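Side-chain contacts in succinoglycan biosynthesis protein (Bacillus cereus ATCC 14579, PDB 2QGM), which is of unconfirmed function but belongs to the erythromycin esterase family and is probably a hydrolase: residues E88-K93 with M302-N307; R95-L100 with E150-Y155; F109-D114 with D143-M148; L119-Y124 with E134-L139. All coordinates share one frame; numbering follows the deposited sequence.

Interaction 1 of 4, residues E88-K93 with M302-N307; sequences EIFTMK and MVWAHN
K93 lies over one face of the W304 indole in a cation-pi contact that joins helix 87-104 to strand 301-304, an inner strand of the mixed sheet in this erythromycin esterase-like fold. The W304 side chain leaves the strand with CG anti to the backbone N (chi1 175°), which sends the indole out toward the helix. The lysine chain bends at chi3 (67°) and thereby folds along the ring: K93 CB sits 3.4 Å from W304 CZ3, K93 CE stands over the six-membered ring as a CH-pi donor, and K93 NZ reaches the five-membered ring of W304, 3.2 Å from its centroid and only 7° off the ring normal. K93 NZ and W304 NE1, both donors, lie close unbonded; E81 and the carbonyl of L79 take the ammonium, the hydroxyl of Y140 the indole N-H. A carboxylate, a carbonyl and an aromatic face together probably stabilise the buried positive charge. F90, one turn before K93, crosses the indole at about a right angle, with F90 CD1 3.9 Å from W304 CZ2. Near the plane of the indole, at its edge, the backbone atom F90 O lies 3.7 Å from W304 CH2.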
# COMPACT_ATOMS: atom_id res chain seq x y z
N GLU A 88 -0.96 -1.23 16.65
CA GLU A 88 0.45 -0.85 16.70
C GLU A 88 1.14 -0.86 15.35
O GLU A 88 2.10 -0.12 15.15
CB GLU A 88 1.21 -1.75 17.67
CG GLU A 88 0.66 -1.74 19.08
CD GLU A 88 -0.50 -2.70 19.27
OE1 GLU A 88 -0.99 -3.27 18.27
OE2 GLU A 88 -0.94 -2.88 20.43
N ILE A 89 0.68 -1.70 14.43
CA ILE A 89 1.29 -1.71 13.11
C ILE A 89 0.92 -0.42 12.37
O ILE A 89 1.79 0.24 11.80
CB ILE A 89 0.87 -2.95 12.30
CG1 ILE A 89 1.45 -4.20 12.98
CG2 ILE A 89 1.39 -2.85 10.86
CD1 ILE A 89 1.22 -5.50 12.23
N PHE A 90 -0.36 -0.04 12.38
CA PHE A 90 -0.77 1.20 11.72
C PHE A 90 -0.04 2.40 12.33
O PHE A 90 0.45 3.27 11.61
CB PHE A 90 -2.28 1.43 11.83
CG PHE A 90 -3.12 0.50 11.00
CD1 PHE A 90 -2.67 0.04 9.77
CD2 PHE A 90 -4.39 0.12 11.43
CE1 PHE A 90 -3.46 -0.78 8.97
CE2 PHE A 90 -5.20 -0.70 10.64
CZ PHE A 90 -4.73 -1.16 9.41
N THR A 91 0.01 2.47 13.66
CA THR A 91 0.66 3.59 14.33
C THR A 91 2.16 3.61 14.07
O THR A 91 2.74 4.68 13.87
CB THR A 91 0.38 3.56 15.85
OG1 THR A 91 -1.02 3.72 16.07
CG2 THR A 91 1.12 4.69 16.55
N MSE A 92 2.80 2.44 14.08
CA MSE A 92 4.24 2.40 13.82
C MSE A 92 4.52 2.82 12.38
O MSE A 92 5.53 3.44 12.09
CB MSE A 92 4.79 0.99 14.08
CG MSE A 92 6.29 0.80 13.75
SE MSE A 92 7.45 1.84 14.92
CE MSE A 92 8.07 3.18 13.70
N LYS A 93 3.61 2.48 11.46
CA LYS A 93 3.79 2.87 10.07
C LYS A 93 3.67 4.39 9.95
O LYS A 93 4.35 5.00 9.14
CB LYS A 93 2.77 2.17 9.17
CG LYS A 93 3.12 0.72 8.93
CD LYS A 93 2.12 0.00 8.03
CE LYS A 93 2.17 0.54 6.62
NZ LYS A 93 1.23 -0.23 5.76
N MSE A 302 6.51 6.76 -1.17
CA MSE A 302 6.21 5.74 -0.19
C MSE A 302 4.99 4.97 -0.66
O MSE A 302 4.00 5.57 -1.10
CB MSE A 302 5.90 6.38 1.16
CG MSE A 302 7.03 7.21 1.77
SE MSE A 302 6.37 8.32 3.23
CE MSE A 302 5.55 9.68 2.15
N VAL A 303 5.05 3.64 -0.60
CA VAL A 303 3.92 2.81 -1.00
C VAL A 303 3.41 2.10 0.25
O VAL A 303 4.09 1.24 0.83
CB VAL A 303 4.31 1.78 -2.08
CG1 VAL A 303 3.12 0.86 -2.39
CG2 VAL A 303 4.76 2.52 -3.33
N TRP A 304 2.22 2.49 0.69
CA TRP A 304 1.58 1.91 1.87
C TRP A 304 0.58 0.87 1.40
O TRP A 304 -0.38 1.20 0.70
CB TRP A 304 0.87 3.01 2.66
CG TRP A 304 0.06 2.54 3.84
CD1 TRP A 304 -0.97 1.65 3.83
CD2 TRP A 304 0.17 3.01 5.19
NE1 TRP A 304 -1.51 1.54 5.09
CE2 TRP A 304 -0.83 2.37 5.94
CE3 TRP A 304 1.02 3.92 5.83
CZ2 TRP A 304 -1.01 2.60 7.31
CZ3 TRP A 304 0.84 4.16 7.19
CH2 TRP A 304 -0.16 3.50 7.92
N ALA A 305 0.79 -0.38 1.77
CA ALA A 305 -0.12 -1.44 1.35
C ALA A 305 0.13 -2.67 2.21
O ALA A 305 0.98 -2.65 3.08
CB ALA A 305 0.13 -1.77 -0.12
N HIS A 306 -0.64 -3.72 1.97
CA HIS A 306 -0.46 -4.95 2.72
C HIS A 306 0.89 -5.56 2.32
O HIS A 306 1.40 -5.28 1.25
CB HIS A 306 -1.57 -5.94 2.38
CG HIS A 306 -1.64 -7.10 3.31
ND1 HIS A 306 -0.72 -8.13 3.30
CD2 HIS A 306 -2.50 -7.39 4.32
CE1 HIS A 306 -1.01 -8.99 4.25
NE2 HIS A 306 -2.08 -8.57 4.89
N ASN A 307 1.45 -6.39 3.20
CA ASN A 307 2.71 -7.07 2.90
C ASN A 307 2.63 -7.72 1.53
O ASN A 307 3.56 -7.68 0.74
CB ASN A 307 2.98 -8.20 3.91
CG ASN A 307 3.63 -7.71 5.19
OD1 ASN A 307 4.10 -6.58 5.29
ND2 ASN A 307 3.68 -8.60 6.18

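Interaction 2 of 4, residues R95-L100 with E150-Y155; sequences RLVKYL and EWMKDY
The aliphatic chain of K98 lies across one face of the W151 indole, joining helix 87-104 to helix 143-157. These two helices pack side by side against the sheet and run nearly parallel: the short segments 95-100 and 150-155 have axes 11.6 Å apart at an angle of 17°, and the indole lies between them. Both side chains leave their helices with CG anti to the backbone N. The extended K98 chain carries its methylenes over the ring. K98 CG is 3.9 Å from the centroid of the six-membered ring of W151, 27° off the normal, a CH-pi contact displaced toward the rim, while K98 CE comes 3.4 Å from W151 NE1. The opposite face of the indole carries CB of Y155, one turn further along the same helix. On the sheet side of the tryptophan, V97 CG1 meets W151 CZ3 obliquely at 4.2 Å and the methyl CE of M152, a selenomethionine, at 3.9 Å; V97 and M152 cross at about a right angle. The lysine contributes carbon to the interface and carries its ammonium beyond it to a weak bond with the carbonyl of P57, so cohesion here rests on dispersion and CH-pi contacts.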
# COMPACT_ATOMS: atom_id res chain seq x y z
N ARG A 95 4.54 6.45 12.30
CA ARG A 95 5.82 6.97 12.80
C ARG A 95 6.86 6.89 11.68
O ARG A 95 7.60 7.84 11.44
CB ARG A 95 6.28 6.17 14.03
CG ARG A 95 7.62 6.59 14.60
CD ARG A 95 7.87 5.90 15.94
NE ARG A 95 9.25 6.03 16.39
CZ ARG A 95 9.80 7.15 16.86
NH1 ARG A 95 9.08 8.26 16.94
NH2 ARG A 95 11.08 7.15 17.22
N LEU A 96 6.90 5.75 10.98
CA LEU A 96 7.84 5.56 9.88
C LEU A 96 7.62 6.59 8.77
O LEU A 96 8.57 7.17 8.26
CB LEU A 96 7.70 4.15 9.30
CG LEU A 96 8.79 3.10 9.56
CD1 LEU A 96 9.58 3.42 10.83
CD2 LEU A 96 8.14 1.72 9.63
N VAL A 97 6.37 6.81 8.40
CA VAL A 97 6.02 7.79 7.36
C VAL A 97 6.52 9.17 7.79
O VAL A 97 7.18 9.88 7.03
CB VAL A 97 4.48 7.83 7.12
CG1 VAL A 97 4.12 9.02 6.23
CG2 VAL A 97 4.01 6.52 6.49
N LYS A 98 6.22 9.54 9.03
CA LYS A 98 6.65 10.84 9.53
C LYS A 98 8.17 11.00 9.44
O LYS A 98 8.67 12.07 9.08
CB LYS A 98 6.16 11.03 10.96
CG LYS A 98 6.23 12.48 11.43
CD LYS A 98 5.62 12.63 12.81
CE LYS A 98 5.65 14.07 13.26
NZ LYS A 98 5.19 14.19 14.67
N TYR A 99 8.90 9.95 9.78
CA TYR A 99 10.36 9.99 9.71
C TYR A 99 10.83 10.16 8.26
O TYR A 99 11.69 11.00 7.97
CB TYR A 99 10.96 8.72 10.30
CG TYR A 99 12.46 8.68 10.23
CD1 TYR A 99 13.25 9.48 11.05
CD2 TYR A 99 13.11 7.85 9.31
CE1 TYR A 99 14.64 9.45 10.96
CE2 TYR A 99 14.49 7.82 9.21
CZ TYR A 99 15.25 8.62 10.04
OH TYR A 99 16.63 8.61 9.92
N LEU A 100 10.27 9.38 7.34
CA LEU A 100 10.65 9.47 5.93
C LEU A 100 10.38 10.86 5.36
O LEU A 100 11.18 11.40 4.60
CB LEU A 100 9.88 8.44 5.10
CG LEU A 100 10.23 6.97 5.32
CD1 LEU A 100 9.44 6.12 4.34
CD2 LEU A 100 11.73 6.74 5.13
N GLU A 150 -4.33 13.42 9.48
CA GLU A 150 -4.39 14.75 10.07
C GLU A 150 -2.99 15.36 10.15
O GLU A 150 -2.81 16.54 9.87
CB GLU A 150 -5.03 14.69 11.45
CG GLU A 150 -6.49 14.28 11.39
CD GLU A 150 -7.11 14.14 12.75
OE1 GLU A 150 -6.48 13.49 13.61
OE2 GLU A 150 -8.22 14.67 12.96
N TRP A 151 -2.00 14.55 10.50
CA TRP A 151 -0.63 15.04 10.55
C TRP A 151 -0.19 15.53 9.17
O TRP A 151 0.47 16.55 9.03
CB TRP A 151 0.34 13.95 11.01
CG TRP A 151 1.76 14.36 10.78
CD1 TRP A 151 2.46 15.29 11.47
CD2 TRP A 151 2.60 13.94 9.69
NE1 TRP A 151 3.68 15.50 10.88
CE2 TRP A 151 3.79 14.68 9.78
CE3 TRP A 151 2.45 13.02 8.64
CZ2 TRP A 151 4.84 14.54 8.87
CZ3 TRP A 151 3.49 12.88 7.73
CH2 TRP A 151 4.67 13.63 7.85
N MSE A 152 -0.56 14.77 8.14
CA MSE A 152 -0.20 15.14 6.77
C MSE A 152 -0.77 16.53 6.44
O MSE A 152 -0.10 17.36 5.82
CB MSE A 152 -0.73 14.10 5.78
CG MSE A 152 -0.09 12.73 5.94
SE MSE A 152 -0.68 11.48 4.60
CE MSE A 152 0.69 10.14 4.87
N LYS A 153 -2.02 16.76 6.86
CA LYS A 153 -2.66 18.05 6.62
C LYS A 153 -1.87 19.13 7.38
O LYS A 153 -1.59 20.20 6.84
CB LYS A 153 -4.11 18.01 7.12
CG LYS A 153 -4.89 19.29 6.85
CD LYS A 153 -6.25 19.29 7.56
CE LYS A 153 -6.09 19.42 9.06
NZ LYS A 153 -7.41 19.43 9.77
N ASP A 154 -1.49 18.83 8.62
CA ASP A 154 -0.71 19.79 9.42
C ASP A 154 0.63 20.10 8.76
O ASP A 154 1.03 21.26 8.69
CB ASP A 154 -0.44 19.26 10.84
CG ASP A 154 -1.70 19.12 11.67
OD1 ASP A 154 -2.71 19.78 11.36
OD2 ASP A 154 -1.67 18.34 12.65
N TYR A 155 1.32 19.06 8.29
CA TYR A 155 2.61 19.24 7.64
C TYR A 155 2.45 20.17 6.43
O TYR A 155 3.20 21.13 6.27
CB TYR A 155 3.19 17.88 7.19
CG TYR A 155 4.57 17.97 6.55
CD1 TYR A 155 5.74 17.94 7.32
CD2 TYR A 155 4.71 18.15 5.17
CE1 TYR A 155 7.00 18.10 6.74
CE2 TYR A 155 5.97 18.30 4.58
CZ TYR A 155 7.11 18.27 5.36
OH TYR A 155 8.34 18.43 4.77

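Interaction 3 of 4, residues F109-D114 with D143-M148; sequences FAMEED and DEIIAM
M148, F109 and M111 have the most surface buried here, where helix 143-157 packs on strand 108-111 of the mixed sheet in this alpha/beta fold. Strand and helix run roughly antiparallel, at 151° between the short segments, and their axes come no closer than 13.8 Å, a gap bridged by long side chains. Both methionines are selenomethionines. M148 leaves the helix with CG anti to the backbone N and turns at chi3 (67°), which brings its methyl CE up against the ends of both strand side chains. M148 CE lies 3.7 Å from F109 CZ, oblique to the phenyl ring, and M148 SE stands 5.0 Å from the F109 ring centroid, 42° off the normal: a Met-aromatic contact neither squarely over the face nor in the plane. F109 and M148 approach from opposite directions.

M111, two residues along the strand, projects from the same side of the sheet as F109 and reaches M148 tip to tip, the two CE methyls 4.0 Å apart. The buried cluster is wholly apolar across the contact. F167 of the neighbouring strand meets F109 edge-to-face, and W304 on the other neighbouring strand packs against both M111 and M148. I145, one turn before M148, closes the helix side by its short branch: I145 CG2, anti to the backbone N, touches M111 CE at 3.9 Å.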
# COMPACT_ATOMS: atom_id res chain seq x y z
N PHE A 109 2.77 10.07 -1.04
CA PHE A 109 2.22 9.00 -0.23
C PHE A 109 1.19 8.26 -1.08
O PHE A 109 0.07 8.75 -1.27
CB PHE A 109 1.58 9.56 1.03
CG PHE A 109 1.06 8.51 1.96
CD1 PHE A 109 1.93 7.74 2.73
CD2 PHE A 109 -0.31 8.24 2.04
CE1 PHE A 109 1.45 6.71 3.55
CE2 PHE A 109 -0.80 7.23 2.86
CZ PHE A 109 0.08 6.46 3.61
N ALA A 110 1.58 7.10 -1.60
CA ALA A 110 0.71 6.27 -2.44
C ALA A 110 0.14 5.14 -1.61
O ALA A 110 0.87 4.24 -1.18
CB ALA A 110 1.51 5.72 -3.63
N MSE A 111 -1.17 5.18 -1.38
CA MSE A 111 -1.83 4.18 -0.53
C MSE A 111 -2.71 3.21 -1.30
O MSE A 111 -3.24 3.54 -2.35
CB MSE A 111 -2.68 4.91 0.53
CG MSE A 111 -3.32 4.00 1.57
SE MSE A 111 -4.47 4.95 2.80
CE MSE A 111 -3.58 4.54 4.44
N GLU A 112 -2.87 2.01 -0.74
CA GLU A 112 -3.71 0.97 -1.31
C GLU A 112 -5.12 1.39 -0.92
O GLU A 112 -5.71 0.89 0.05
CB GLU A 112 -3.35 -0.39 -0.70
CG GLU A 112 -4.11 -1.58 -1.31
CD GLU A 112 -3.87 -2.89 -0.57
OE1 GLU A 112 -2.95 -2.97 0.27
OE2 GLU A 112 -4.62 -3.86 -0.86
N GLU A 113 -5.65 2.35 -1.67
CA GLU A 113 -6.99 2.90 -1.47
C GLU A 113 -7.40 3.34 -2.88
O GLU A 113 -6.54 3.68 -3.69
CB GLU A 113 -6.92 4.10 -0.52
CG GLU A 113 -8.24 4.86 -0.29
CD GLU A 113 -9.36 3.96 0.19
OE1 GLU A 113 -10.20 3.54 -0.63
OE2 GLU A 113 -9.39 3.67 1.40
N ASP A 114 -8.69 3.32 -3.16
CA ASP A 114 -9.16 3.68 -4.50
C ASP A 114 -8.80 5.08 -4.97
O ASP A 114 -8.80 6.04 -4.19
CB ASP A 114 -10.67 3.45 -4.62
CG ASP A 114 -11.06 1.99 -4.38
OD1 ASP A 114 -10.22 1.10 -4.61
OD2 ASP A 114 -12.22 1.75 -3.97
N ASP A 143 -8.78 5.17 14.08
CA ASP A 143 -8.21 6.32 14.77
C ASP A 143 -6.73 6.43 14.41
O ASP A 143 -6.21 7.53 14.22
CB ASP A 143 -8.34 6.19 16.28
CG ASP A 143 -9.78 6.24 16.75
OD1 ASP A 143 -10.60 6.93 16.11
OD2 ASP A 143 -10.09 5.61 17.78
N GLU A 144 -6.06 5.28 14.33
CA GLU A 144 -4.64 5.22 14.02
C GLU A 144 -4.30 5.86 12.67
O GLU A 144 -3.40 6.70 12.58
CB GLU A 144 -4.14 3.77 14.04
CG GLU A 144 -4.24 3.07 15.41
CD GLU A 144 -5.57 2.35 15.64
OE1 GLU A 144 -6.49 2.51 14.82
OE2 GLU A 144 -5.69 1.63 16.65
N ILE A 145 -5.01 5.46 11.62
CA ILE A 145 -4.75 5.99 10.29
C ILE A 145 -5.22 7.43 10.13
O ILE A 145 -4.53 8.25 9.55
CB ILE A 145 -5.40 5.09 9.19
CG1 ILE A 145 -4.76 3.70 9.24
CG2 ILE A 145 -5.21 5.71 7.80
CD1 ILE A 145 -5.33 2.68 8.27
N ILE A 146 -6.40 7.74 10.67
CA ILE A 146 -6.91 9.10 10.56
C ILE A 146 -5.96 10.08 11.25
O ILE A 146 -5.82 11.21 10.81
CB ILE A 146 -8.31 9.19 11.16
CG1 ILE A 146 -9.26 8.36 10.29
CG2 ILE A 146 -8.76 10.65 11.22
CD1 ILE A 146 -10.64 8.20 10.85
N ALA A 147 -5.30 9.63 12.31
CA ALA A 147 -4.36 10.48 13.02
C ALA A 147 -3.21 10.84 12.08
O ALA A 147 -2.70 11.96 12.12
CB ALA A 147 -3.82 9.77 14.26
N MSE A 148 -2.81 9.90 11.23
CA MSE A 148 -1.73 10.15 10.28
C MSE A 148 -2.19 11.13 9.21
O MSE A 148 -1.46 12.05 8.86
CB MSE A 148 -1.27 8.85 9.62
CG MSE A 148 -0.26 9.02 8.49
SE MSE A 148 0.21 7.32 7.73
CE MSE A 148 -1.49 6.86 6.92

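Interaction 4 of 4, residues L119-Y124 with E134-L139; sequences LKLNEY and EFLKLL
The loop between helices 115-127 and 143-157 folds back on the first of them, and its F135 ring packs against K120 and L121 on that helix. K120 crosses the phenyl group at about a right angle. K120 CB stands almost over the middle of the F135 ring, 3.5 Å from the centroid and 6° off the normal, a well-centred CH-pi contact. The chain then runs on over one side of the ring, where K120 CD comes 3.4 Å from F135 CD1, before bending at chi4 (-54°) and leading the ammonium away to a long, weak ion pair with D176. L121 takes the ring's edge: L121 CD2 lies in the plane of the phenyl group, 3.9 Å from F135 CD2, while L121 CG sits 3.7 Å from F135 CB, the two side chains running antiparallel alongside one another.

Within the alpha/beta fold this loop and helix belong to the connection that leads from strand 108-111 to helix 143-157; F135 packs on helix 115-127, and L136 reaches both helices. L136, next after F135, crosses L121 at about a right angle, L136 CD2 meeting L121 CD1 at 3.6 Å. Both leucines also touch I149 of helix 143-157. Y124, one turn after K120, adds a looser contact at the ring edge: Y124 CB is 4.5 Å from F135 CE2, and the rest of the tyrosine leads away to a hydrogen bond between its OH and NZ of K153.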
# COMPACT_ATOMS: atom_id res chain seq x y z
N LEU A 119 -8.19 11.18 -4.40
CA LEU A 119 -8.41 12.56 -4.83
C LEU A 119 -8.99 13.38 -3.68
O LEU A 119 -8.58 14.52 -3.46
CB LEU A 119 -9.39 12.59 -6.03
CG LEU A 119 -8.97 11.89 -7.33
CD1 LEU A 119 -10.05 12.04 -8.40
CD2 LEU A 119 -7.66 12.49 -7.83
N LYS A 120 -9.93 12.80 -2.93
CA LYS A 120 -10.56 13.48 -1.82
C LYS A 120 -9.62 13.59 -0.63
O LYS A 120 -9.63 14.60 0.08
CB LYS A 120 -11.84 12.76 -1.40
CG LYS A 120 -12.87 12.61 -2.51
CD LYS A 120 -14.07 11.79 -2.06
CE LYS A 120 -14.97 11.40 -3.23
NZ LYS A 120 -15.41 12.57 -4.04
N LEU A 121 -8.82 12.56 -0.39
CA LEU A 121 -7.88 12.60 0.73
C LEU A 121 -6.79 13.61 0.42
O LEU A 121 -6.30 14.30 1.31
CB LEU A 121 -7.27 11.21 0.98
CG LEU A 121 -8.21 10.31 1.78
CD1 LEU A 121 -7.84 8.84 1.59
CD2 LEU A 121 -8.16 10.71 3.24
N ASN A 122 -6.41 13.70 -0.85
CA ASN A 122 -5.37 14.66 -1.21
C ASN A 122 -5.93 16.06 -1.02
O ASN A 122 -5.24 16.94 -0.51
CB ASN A 122 -4.88 14.47 -2.65
CG ASN A 122 -3.54 15.13 -2.90
OD1 ASN A 122 -2.73 15.27 -1.97
ND2 ASN A 122 -3.27 15.51 -4.14
N GLU A 123 -7.18 16.27 -1.41
CA GLU A 123 -7.79 17.59 -1.23
C GLU A 123 -7.83 17.91 0.26
O GLU A 123 -7.60 19.05 0.66
CB GLU A 123 -9.21 17.61 -1.80
CG GLU A 123 -9.84 18.99 -1.78
CD GLU A 123 -11.22 19.01 -2.42
OE1 GLU A 123 -11.38 18.40 -3.50
OE2 GLU A 123 -12.14 19.64 -1.85
N TYR A 124 -8.10 16.90 1.08
CA TYR A 124 -8.14 17.09 2.52
C TYR A 124 -6.79 17.55 3.08
O TYR A 124 -6.72 18.50 3.86
CB TYR A 124 -8.54 15.81 3.25
CG TYR A 124 -8.58 16.01 4.75
CD1 TYR A 124 -9.62 16.71 5.34
CD2 TYR A 124 -7.53 15.59 5.57
CE1 TYR A 124 -9.63 16.99 6.70
CE2 TYR A 124 -7.52 15.87 6.94
CZ TYR A 124 -8.59 16.57 7.50
OH TYR A 124 -8.62 16.86 8.85
N GLU A 134 -14.78 9.48 5.77
CA GLU A 134 -15.65 9.15 4.64
C GLU A 134 -14.90 8.72 3.39
O GLU A 134 -15.51 8.18 2.46
CB GLU A 134 -16.54 10.36 4.33
CG GLU A 134 -17.61 10.64 5.39
CD GLU A 134 -18.28 11.99 5.20
OE1 GLU A 134 -18.45 12.42 4.04
OE2 GLU A 134 -18.67 12.61 6.22
N PHE A 135 -13.59 8.95 3.34
CA PHE A 135 -12.81 8.58 2.15
C PHE A 135 -12.00 7.29 2.28
O PHE A 135 -11.39 6.85 1.31
CB PHE A 135 -11.85 9.71 1.77
CG PHE A 135 -12.45 11.09 1.83
CD1 PHE A 135 -13.73 11.35 1.32
CD2 PHE A 135 -11.71 12.14 2.36
CE1 PHE A 135 -14.25 12.64 1.35
CE2 PHE A 135 -12.23 13.43 2.39
CZ PHE A 135 -13.50 13.69 1.88
N LEU A 136 -12.00 6.70 3.47
CA LEU A 136 -11.26 5.47 3.72
C LEU A 136 -12.23 4.29 3.78
O LEU A 136 -13.13 4.28 4.62
CB LEU A 136 -10.49 5.58 5.03
CG LEU A 136 -9.47 6.72 5.10
CD1 LEU A 136 -9.05 6.95 6.54
CD2 LEU A 136 -8.27 6.38 4.23
N LYS A 137 -12.05 3.31 2.91
CA LYS A 137 -12.94 2.16 2.90
C LYS A 137 -12.73 1.29 4.14
O LYS A 137 -11.61 1.17 4.64
CB LYS A 137 -12.76 1.37 1.62
CG LYS A 137 -12.99 2.20 0.35
CD LYS A 137 -14.36 2.91 0.33
CE LYS A 137 -14.32 4.31 0.92
NZ LYS A 137 -15.60 5.04 0.73
N LEU A 138 -13.81 0.67 4.61
CA LEU A 138 -13.78 -0.14 5.83
C LEU A 138 -12.50 -0.86 6.22
O LEU A 138 -11.79 -1.43 5.39
CB LEU A 138 -14.95 -1.12 5.84
CG LEU A 138 -16.24 -0.50 6.40
CD1 LEU A 138 -17.34 -1.55 6.46
CD2 LEU A 138 -15.98 0.07 7.79
N LEU A 139 -12.25 -0.83 7.52
CA LEU A 139 -11.07 -1.40 8.16
C LEU A 139 -10.04 -0.29 8.19
O LEU A 139 -9.26 -0.21 9.13
CB LEU A 139 -10.51 -2.64 7.44
CG LEU A 139 -11.30 -3.97 7.46
CD1 LEU A 139 -10.31 -5.12 7.41
CD2 LEU A 139 -12.15 -4.10 8.72

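Overall arrangement
Interactions 1, 2 and 3 form one continuous body: helices 87-104 and 143-157 lie together on neighbouring strands 301-304 and 108-111. Interactions 1 and 3, with centres about 9 Å apart, are joined by probable backbone hydrogen bonds, W304 N to A110 O and M302 O to A110 N, each 2.9 Å, and by E112 OE1, which accepts a hydrogen bond from H306 N. V97 of interaction 2 packs against W304 and F109, and M152 CE reaches F109 CG at 3.4 Å. Interaction 4 lies to one side, its centre about 8 Å from that of interaction 3; E113 OE2 and K137 N, 3.1 Å apart, link the two. The Y124-K153 bond joins interaction 4 to interaction 2.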